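Local structure of DUF871 domain-containing protein (2P0O) at residues Ile15-Asp18 with Thr19-Tyr22; Lys24-Ala28 with Leu29-Gly33; Glu228-Met231 with Ala232-Tyr236. The protein has no established function but is probably a TIM-barrel glycosidase of the 6-phospho-N-acetylmuramidase kind, which cleaves phosphorylated muramic acid sugars in cell-wall recycling. All coordinates share one frame; numbering follows the deposited sequence.

All three contacts are local, on helices that pack round the eight-stranded parallel barrel; contact 2 runs off the end of its helix. Contact 1 opens helix 17-28 and contact 2 closes it and leads into strand 33-38; their centres are about 13 Å apart. Contact 3 comes some two hundred residues later, on helix 228-240, which follows the last barrel strand, 218-221. Contacts 2 and 3, with centres about 12 Å apart, touch through Lys25 and Leu29 on Met231 and through Phe31 on Phe234, and thus help close the ring of helices between first and last strands. Contact 1 lies at the surface, its nearest atoms about 5 Å from contact 3 without touching.

Contact 1: Ile15-Asp18 with Thr19-Tyr22; sequences ITND and TIIY
Tyr22 meets Asp18 through its CB, which lies 3.3 Å from Asp18 O; within residues 15-22 the ring itself takes little part. With CG anti to the backbone N (chi1 176°), the ring leads away from Asp18 to pack against Thr225 and Ile226. The carboxylate of Asp18 and the amide of Asn17 likewise point outward; the carboxylate comes near Ile21 only loosely, with Asp18 OD1 4.3 Å from Ile21 CD1. Both lie on the solvent side of the helix.

The closest side-chain meeting joins two threonines. Thr16 is the N-cap residue of helix 17-28, and its OG1 is hydrogen-bonded to Thr19 OG1 at 2.9 Å, the two side chains lying roughly perpendicular. Thr16 OG1 sits between its own backbone N and carbonyl carbon (chi1 61°), which turns it inward over the first turn. This helix is the first of the TIM barrel, linking strands 4-8 and 33-38 in a beta-alpha-beta crossover, so its N-terminus belongs to the barrel end where the strands finish and where enzymes of this fold carry their active sites.

Three backbone bonds start the helix. Ile20 N reaches Thr16 O at 3.2 Å, Ile21 N reaches Asn17 O at 2.7 Å, and Tyr22 N reaches Asp18 O at 2.8 Å. Thr19 uses its other branch for apolar contact: its CG2 lies 3.9 Å from Ile15 CG2. Ile15, one residue before the N-cap, also puts this CG2 methyl 3.8 Å from Ile20 CG1. Beyond it, Ile15 packs on Asp54 and Leu55, and Ile20 on Ile58, all on helix 48-62.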
loop_
_atom_site.group_PDB
_atom_site.type_symbol
_atom_site.label_atom_id
_atom_site.label_comp_id
_atom_site.label_asym_id
_atom_site.label_seq_id
_atom_site.Cartn_x
_atom_site.Cartn_y
_atom_site.Cartn_z
ATOM N N ILE A 15 -18.581 -8.489 12.412
ATOM C CA ILE A 15 -17.247 -7.958 12.727
ATOM C C ILE A 15 -16.590 -8.792 13.826
ATOM O O ILE A 15 -16.955 -8.669 14.986
ATOM C CB ILE A 15 -17.266 -6.456 13.138
ATOM C CG1 ILE A 15 -18.075 -5.615 12.140
ATOM C CG2 ILE A 15 -15.833 -5.911 13.226
ATOM C CD1 ILE A 15 -18.184 -4.130 12.512
ATOM N N THR A 16 -15.640 -9.645 13.433
ATOM C CA THR A 16 -14.924 -10.532 14.357
ATOM C C THR A 16 -13.978 -9.755 15.257
ATOM O O THR A 16 -13.710 -8.558 15.001
ATOM C CB THR A 16 -14.088 -11.580 13.610
ATOM O OG1 THR A 16 -13.117 -10.915 12.800
ATOM C CG2 THR A 16 -14.962 -12.462 12.726
ATOM N N ASN A 17 -13.440 -10.444 16.301
ATOM C CA ASN A 17 -12.438 -9.806 17.156
ATOM C C ASN A 17 -11.117 -9.641 16.406
ATOM O O ASN A 17 -10.428 -8.610 16.556
ATOM C CB ASN A 17 -12.296 -10.594 18.450
ATOM C CG ASN A 17 -13.605 -10.601 19.250
ATOM O OD1 ASN A 17 -14.448 -9.712 19.076
ATOM N ND2 ASN A 17 -13.778 -11.597 20.128
ATOM N N ASP A 18 -10.805 -10.632 15.556
ATOM C CA ASP A 18 -9.680 -10.527 14.656
ATOM C C ASP A 18 -9.750 -9.255 13.821
ATOM O O ASP A 18 -8.783 -8.536 13.744
ATOM C CB ASP A 18 -9.515 -11.792 13.797
ATOM C CG ASP A 18 -9.189 -13.026 14.660
ATOM O OD1 ASP A 18 -8.721 -12.851 15.811
ATOM O OD2 ASP A 18 -9.424 -14.168 14.206
ATOM N N THR A 19 -10.921 -8.937 13.289
ATOM C CA THR A 19 -11.092 -7.722 12.509
ATOM C C THR A 19 -10.840 -6.438 13.305
ATOM O O THR A 19 -10.139 -5.533 12.826
ATOM C CB THR A 19 -12.462 -7.721 11.808
ATOM O OG1 THR A 19 -12.496 -8.840 10.912
ATOM C CG2 THR A 19 -12.689 -6.423 11.023
ATOM N N ILE A 20 -11.394 -6.371 14.508
ATOM C CA ILE A 20 -11.156 -5.261 15.437
ATOM C C ILE A 20 -9.658 -5.150 15.812
ATOM O O ILE A 20 -9.057 -4.076 15.681
ATOM C CB ILE A 20 -12.108 -5.361 16.668
ATOM C CG1 ILE A 20 -13.557 -5.184 16.199
ATOM C CG2 ILE A 20 -11.750 -4.346 17.756
ATOM C CD1 ILE A 20 -14.601 -5.633 17.202
ATOM N N ILE A 21 -9.058 -6.257 16.252
ATOM C CA ILE A 21 -7.600 -6.326 16.482
ATOM C C ILE A 21 -6.829 -5.735 15.293
ATOM O O ILE A 21 -5.998 -4.833 15.456
ATOM C CB ILE A 21 -7.134 -7.770 16.808
ATOM C CG1 ILE A 21 -7.583 -8.149 18.210
ATOM C CG2 ILE A 21 -5.622 -7.887 16.773
ATOM C CD1 ILE A 21 -7.765 -9.651 18.441
ATOM N N TYR A 22 -7.148 -6.234 14.096
ATOM C CA TYR A 22 -6.587 -5.758 12.854
ATOM C C TYR A 22 -6.714 -4.252 12.632
ATOM O O TYR A 22 -5.714 -3.579 12.290
ATOM C CB TYR A 22 -7.236 -6.505 11.688
ATOM C CG TYR A 22 -6.789 -6.031 10.303
ATOM C CD1 TYR A 22 -5.488 -6.256 9.830
ATOM C CD2 TYR A 22 -7.693 -5.382 9.449
ATOM C CE1 TYR A 22 -5.098 -5.823 8.516
ATOM C CE2 TYR A 22 -7.325 -4.948 8.167
ATOM C CZ TYR A 22 -6.039 -5.179 7.697
ATOM O OH TYR A 22 -5.720 -4.745 6.409
#

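Contact 2: Lys24-Ala28 with Leu29-Gly33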
loop_
_atom_site.group_PDB
_atom_site.type_symbol
_atom_site.label_atom_id
_atom_site.label_comp_id
_atom_site.label_asym_id
_atom_site.label_seq_id
_atom_site.Cartn_x
_atom_site.Cartn_y
_atom_site.Cartn_z
ATOM N N LYS A 24 -7.328 -1.787 14.755
ATOM C CA LYS A 24 -6.539 -1.089 15.763
ATOM C C LYS A 24 -5.033 -1.135 15.472
ATOM O O LYS A 24 -4.344 -0.109 15.573
ATOM C CB LYS A 24 -6.831 -1.648 17.163
ATOM C CG LYS A 24 -8.237 -1.394 17.649
ATOM C CD LYS A 24 -8.369 -1.694 19.165
ATOM C CE LYS A 24 -9.839 -1.790 19.550
ATOM N NZ LYS A 24 -10.133 -1.528 21.013
ATOM N N LYS A 25 -4.526 -2.315 15.101
ATOM C CA LYS A 25 -3.114 -2.444 14.740
ATOM C C LYS A 25 -2.762 -1.625 13.506
ATOM O O LYS A 25 -1.719 -0.994 13.463
ATOM C CB LYS A 25 -2.758 -3.892 14.472
ATOM C CG LYS A 25 -2.363 -4.627 15.715
ATOM C CD LYS A 25 -2.152 -6.100 15.426
ATOM C CE LYS A 25 -1.990 -6.828 16.754
ATOM N NZ LYS A 25 -1.646 -8.237 16.458
HETATM N N MSE A 26 -3.641 -1.633 12.504
HETATM C CA MSE A 26 -3.378 -0.900 11.266
HETATM C C MSE A 26 -3.283 0.605 11.542
HETATM O O MSE A 26 -2.372 1.271 11.041
HETATM C CB MSE A 26 -4.403 -1.248 10.188
HETATM C CG MSE A 26 -4.251 -2.694 9.683
HETATM SE SE MSE A 26 -2.463 -3.058 8.889
HETATM C CE MSE A 26 -2.868 -2.588 7.034
ATOM N N LYS A 27 -4.192 1.123 12.368
ATOM C CA LYS A 27 -4.089 2.503 12.822
ATOM C C LYS A 27 -2.717 2.820 13.449
ATOM O O LYS A 27 -2.079 3.794 13.047
ATOM C CB LYS A 27 -5.209 2.861 13.795
ATOM C CG LYS A 27 -5.008 4.214 14.470
ATOM C CD LYS A 27 -5.337 5.331 13.510
ATOM C CE LYS A 27 -5.112 6.673 14.172
ATOM N NZ LYS A 27 -5.552 7.744 13.243
ATOM N N ALA A 28 -2.269 2.010 14.412
ATOM C CA ALA A 28 -0.926 2.174 14.982
ATOM C C ALA A 28 0.214 2.002 13.952
ATOM O O ALA A 28 1.346 2.428 14.170
ATOM C CB ALA A 28 -0.716 1.251 16.195
ATOM N N LEU A 29 -0.078 1.391 12.816
ATOM C CA LEU A 29 0.939 1.238 11.789
ATOM C C LEU A 29 0.900 2.378 10.771
ATOM O O LEU A 29 1.577 2.301 9.752
ATOM C CB LEU A 29 0.735 -0.105 11.080
ATOM C CG LEU A 29 1.436 -1.397 11.536
ATOM C CD1 LEU A 29 2.074 -1.347 12.885
ATOM C CD2 LEU A 29 0.523 -2.634 11.378
ATOM N N GLY A 30 0.095 3.414 11.018
ATOM C CA GLY A 30 0.008 4.546 10.086
ATOM C C GLY A 30 -1.114 4.530 9.040
ATOM O O GLY A 30 -1.044 5.247 8.035
ATOM N N PHE A 31 -2.152 3.732 9.281
ATOM C CA PHE A 31 -3.367 3.683 8.433
ATOM C C PHE A 31 -4.489 4.501 9.075
ATOM O O PHE A 31 -4.831 4.234 10.219
ATOM C CB PHE A 31 -3.799 2.224 8.229
ATOM C CG PHE A 31 -2.829 1.423 7.385
ATOM C CD1 PHE A 31 -1.628 0.931 7.937
ATOM C CD2 PHE A 31 -3.109 1.172 6.039
ATOM C CE1 PHE A 31 -0.715 0.211 7.157
ATOM C CE2 PHE A 31 -2.219 0.436 5.231
ATOM C CZ PHE A 31 -1.020 -0.041 5.790
ATOM N N ASP A 32 -5.024 5.504 8.367
ATOM C CA ASP A 32 -6.021 6.421 8.930
ATOM C C ASP A 32 -7.399 6.336 8.323
ATOM O O ASP A 32 -8.278 7.144 8.675
ATOM C CB ASP A 32 -5.572 7.897 8.849
ATOM C CG ASP A 32 -4.327 8.176 9.649
ATOM O OD1 ASP A 32 -4.275 7.790 10.839
ATOM O OD2 ASP A 32 -3.390 8.784 9.066
ATOM N N GLY A 33 -7.588 5.385 7.412
ATOM C CA GLY A 33 -8.826 5.281 6.663
ATOM C C GLY A 33 -9.349 3.875 6.487
ATOM O O GLY A 33 -8.582 2.892 6.446
HETATM O O HOH W 1 -2.083 6.597 12.146
#
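Met26 (present as selenomethionine) and Phe31 make the main apolar contact. The Met26 chain bends at chi2 and chi3, which brings CE over the middle of one ring face, 3.4 Å from the Phe31 centroid and 14° off the normal, a CH-pi contact. SE stands over the same face farther off, making this also a Met-aromatic pair, and Met26 SE touches Leu29 CD2 at 3.9 Å. Ile7 of strand 4-8 packs on both Met26 and Phe31, and the ring of Phe234 meets Phe31 edge-to-face.

The charged contact is a salt bridge of 2.7 Å from Lys27 NZ to Asp32 OD1. The lysine chain turns at chi2 (76°) and then runs straight, bringing the ammonium to the anti side of the carboxylate oxygen, somewhat out of its plane. NZ is also hydrogen-bonded to Lys63 O. A water donates to Asp32 OD1 at 2.8 Å and to Lys27 O, tying the same carboxylate to the helix end.

Among backbone bonds, Met26 O accepts two: Phe31 N at 3.0 Å and Leu29 N at 2.9 Å, arriving from opposite faces of its carbonyl plane. Gly30 N bonds to Lys27 O at 3.0 Å, and Lys27 CA gives a CA-H...O contact of 3.2 Å to Phe31 O. With Gly30 at positive phi (95°) as the C-prime residue, this is a Schellman motif, ending the barrel's first helix and turning the chain into strand 33-38.

Contact 3: Glu228-Met231 with Ala232-Tyr236; sequences ERTM and AQFGY
Residues Glu228-Tyr236 are one unbroken run of alpha-helix, and four backbone bonds join its first turn to its second. Ala232 N donates to Glu228 O at 3.0 Å and Gln233 N to Arg229 O at 3.2 Å. Phe234 N bonds to Thr230 O at 3.0 Å, and Gly235 N to Met231 O at 2.8 Å.

On one flank Arg229, Thr230 and Gln233 gather round a single water. Arg229 NH1 donates to it at 2.9 Å, and the water lies in the guanidinium plane at its edge. The water in turn donates to Thr230 OG1 at 2.7 Å and to Gln233 OE1, also at 2.7 Å. Arg229 leaves the helix with CG anti to its backbone N (chi1 -171°) and continues extended; the guanidinium and amide planes of Arg229 and Gln233 are 78° apart, and the water bridges the two groups. Their stronger partners lie beyond: Arg229 NH2 makes salt bridges with Asp342 and Glu246, Gln233 NE2 bonds to Leu244 O and Asp342 OD1, and Thr230 OG1 bonds to Asp181 OD2.

On another flank Thr230 and Phe234 run alongside each other in the same direction, with Thr230 CG2 3.8 Å from Phe234 CE2. Ala232 CB lies close to the carbonyl oxygens of Glu228 and Arg229, and the same residue packs on helix 363-370.

The arrangement is that of the last helix of a TIM barrel, with Phe234 edge-to-face against Phe204 of helix 203-212 and the Arg229-Gln233 flank bonded to strand 242-247 and Asp342 of the C-terminal, cyclophilin-like part.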
loop_
_atom_site.group_PDB
_atom_site.type_symbol
_atom_site.label_atom_id
_atom_site.label_comp_id
_atom_site.label_asym_id
_atom_site.label_seq_id
_atom_site.Cartn_x
_atom_site.Cartn_y
_atom_site.Cartn_z
ATOM N N GLU A 228 0.978 -10.806 8.812
ATOM C CA GLU A 228 1.844 -10.264 9.853
ATOM C C GLU A 228 3.188 -9.745 9.315
ATOM O O GLU A 228 3.684 -8.701 9.762
ATOM C CB GLU A 228 2.078 -11.317 10.956
ATOM C CG GLU A 228 0.800 -11.746 11.687
ATOM C CD GLU A 228 0.491 -10.885 12.923
ATOM O OE1 GLU A 228 1.283 -9.951 13.229
ATOM O OE2 GLU A 228 -0.540 -11.148 13.600
ATOM N N ARG A 229 3.761 -10.468 8.355
ATOM C CA ARG A 229 5.026 -10.124 7.744
ATOM C C ARG A 229 4.953 -8.759 7.064
ATOM O O ARG A 229 5.881 -7.918 7.152
ATOM C CB ARG A 229 5.367 -11.183 6.690
ATOM C CG ARG A 229 6.777 -11.058 6.118
ATOM C CD ARG A 229 7.009 -12.083 4.998
ATOM N NE ARG A 229 8.415 -12.109 4.608
ATOM C CZ ARG A 229 9.000 -11.256 3.759
ATOM N NH1 ARG A 229 8.309 -10.273 3.177
ATOM N NH2 ARG A 229 10.288 -11.383 3.501
ATOM N N THR A 230 3.856 -8.573 6.335
ATOM C CA THR A 230 3.635 -7.360 5.585
ATOM C C THR A 230 3.333 -6.196 6.529
ATOM O O THR A 230 3.827 -5.096 6.327
ATOM C CB THR A 230 2.528 -7.596 4.520
ATOM O OG1 THR A 230 2.974 -8.638 3.652
ATOM C CG2 THR A 230 2.275 -6.350 3.700
HETATM N N MSE A 231 2.512 -6.448 7.543
HETATM C CA MSE A 231 2.295 -5.468 8.632
HETATM C C MSE A 231 3.617 -4.952 9.236
HETATM O O MSE A 231 3.785 -3.745 9.483
HETATM C CB MSE A 231 1.440 -6.076 9.748
HETATM C CG MSE A 231 0.049 -6.399 9.269
HETATM SE SE MSE A 231 -1.090 -7.286 10.591
HETATM C CE MSE A 231 -1.271 -5.811 11.846
ATOM N N ALA A 232 4.535 -5.890 9.464
ATOM C CA ALA A 232 5.845 -5.603 10.065
ATOM C C ALA A 232 6.651 -4.701 9.162
ATOM O O ALA A 232 7.377 -3.840 9.655
ATOM C CB ALA A 232 6.598 -6.881 10.334
ATOM N N GLN A 233 6.525 -4.903 7.839
ATOM C CA GLN A 233 7.233 -4.072 6.872
ATOM C C GLN A 233 6.660 -2.644 6.896
ATOM O O GLN A 233 7.437 -1.684 6.943
ATOM C CB GLN A 233 7.226 -4.694 5.473
ATOM C CG GLN A 233 8.206 -5.872 5.370
ATOM C CD GLN A 233 8.233 -6.523 3.999
ATOM O OE1 GLN A 233 7.188 -6.840 3.424
ATOM N NE2 GLN A 233 9.425 -6.750 3.478
ATOM N N PHE A 234 5.322 -2.514 6.879
ATOM C CA PHE A 234 4.687 -1.209 7.027
ATOM C C PHE A 234 5.162 -0.561 8.309
ATOM O O PHE A 234 5.603 0.590 8.296
ATOM C CB PHE A 234 3.141 -1.273 6.998
ATOM C CG PHE A 234 2.554 -1.336 5.592
ATOM C CD1 PHE A 234 2.454 -0.176 4.798
ATOM C CD2 PHE A 234 2.072 -2.546 5.073
ATOM C CE1 PHE A 234 1.898 -0.232 3.489
ATOM C CE2 PHE A 234 1.505 -2.609 3.760
ATOM C CZ PHE A 234 1.426 -1.463 2.983
ATOM N N GLY A 235 5.093 -1.318 9.403
ATOM C CA GLY A 235 5.387 -0.800 10.715
ATOM C C GLY A 235 6.818 -0.346 10.793
ATOM O O GLY A 235 7.098 0.728 11.322
ATOM N N TYR A 236 7.730 -1.161 10.291
ATOM C CA TYR A 236 9.151 -0.827 10.332
ATOM C C TYR A 236 9.432 0.473 9.546
ATOM O O TYR A 236 10.160 1.358 10.003
ATOM C CB TYR A 236 9.962 -1.997 9.765
ATOM C CG TYR A 236 11.300 -2.225 10.431
ATOM C CD1 TYR A 236 12.465 -1.597 9.959
ATOM C CD2 TYR A 236 11.405 -3.094 11.532
ATOM C CE1 TYR A 236 13.703 -1.830 10.582
ATOM C CE2 TYR A 236 12.629 -3.339 12.147
ATOM C CZ TYR A 236 13.768 -2.705 11.675
ATOM O OH TYR A 236 14.966 -2.961 12.328
HETATM O O HOH W 2 5.644 -9.061 3.193
#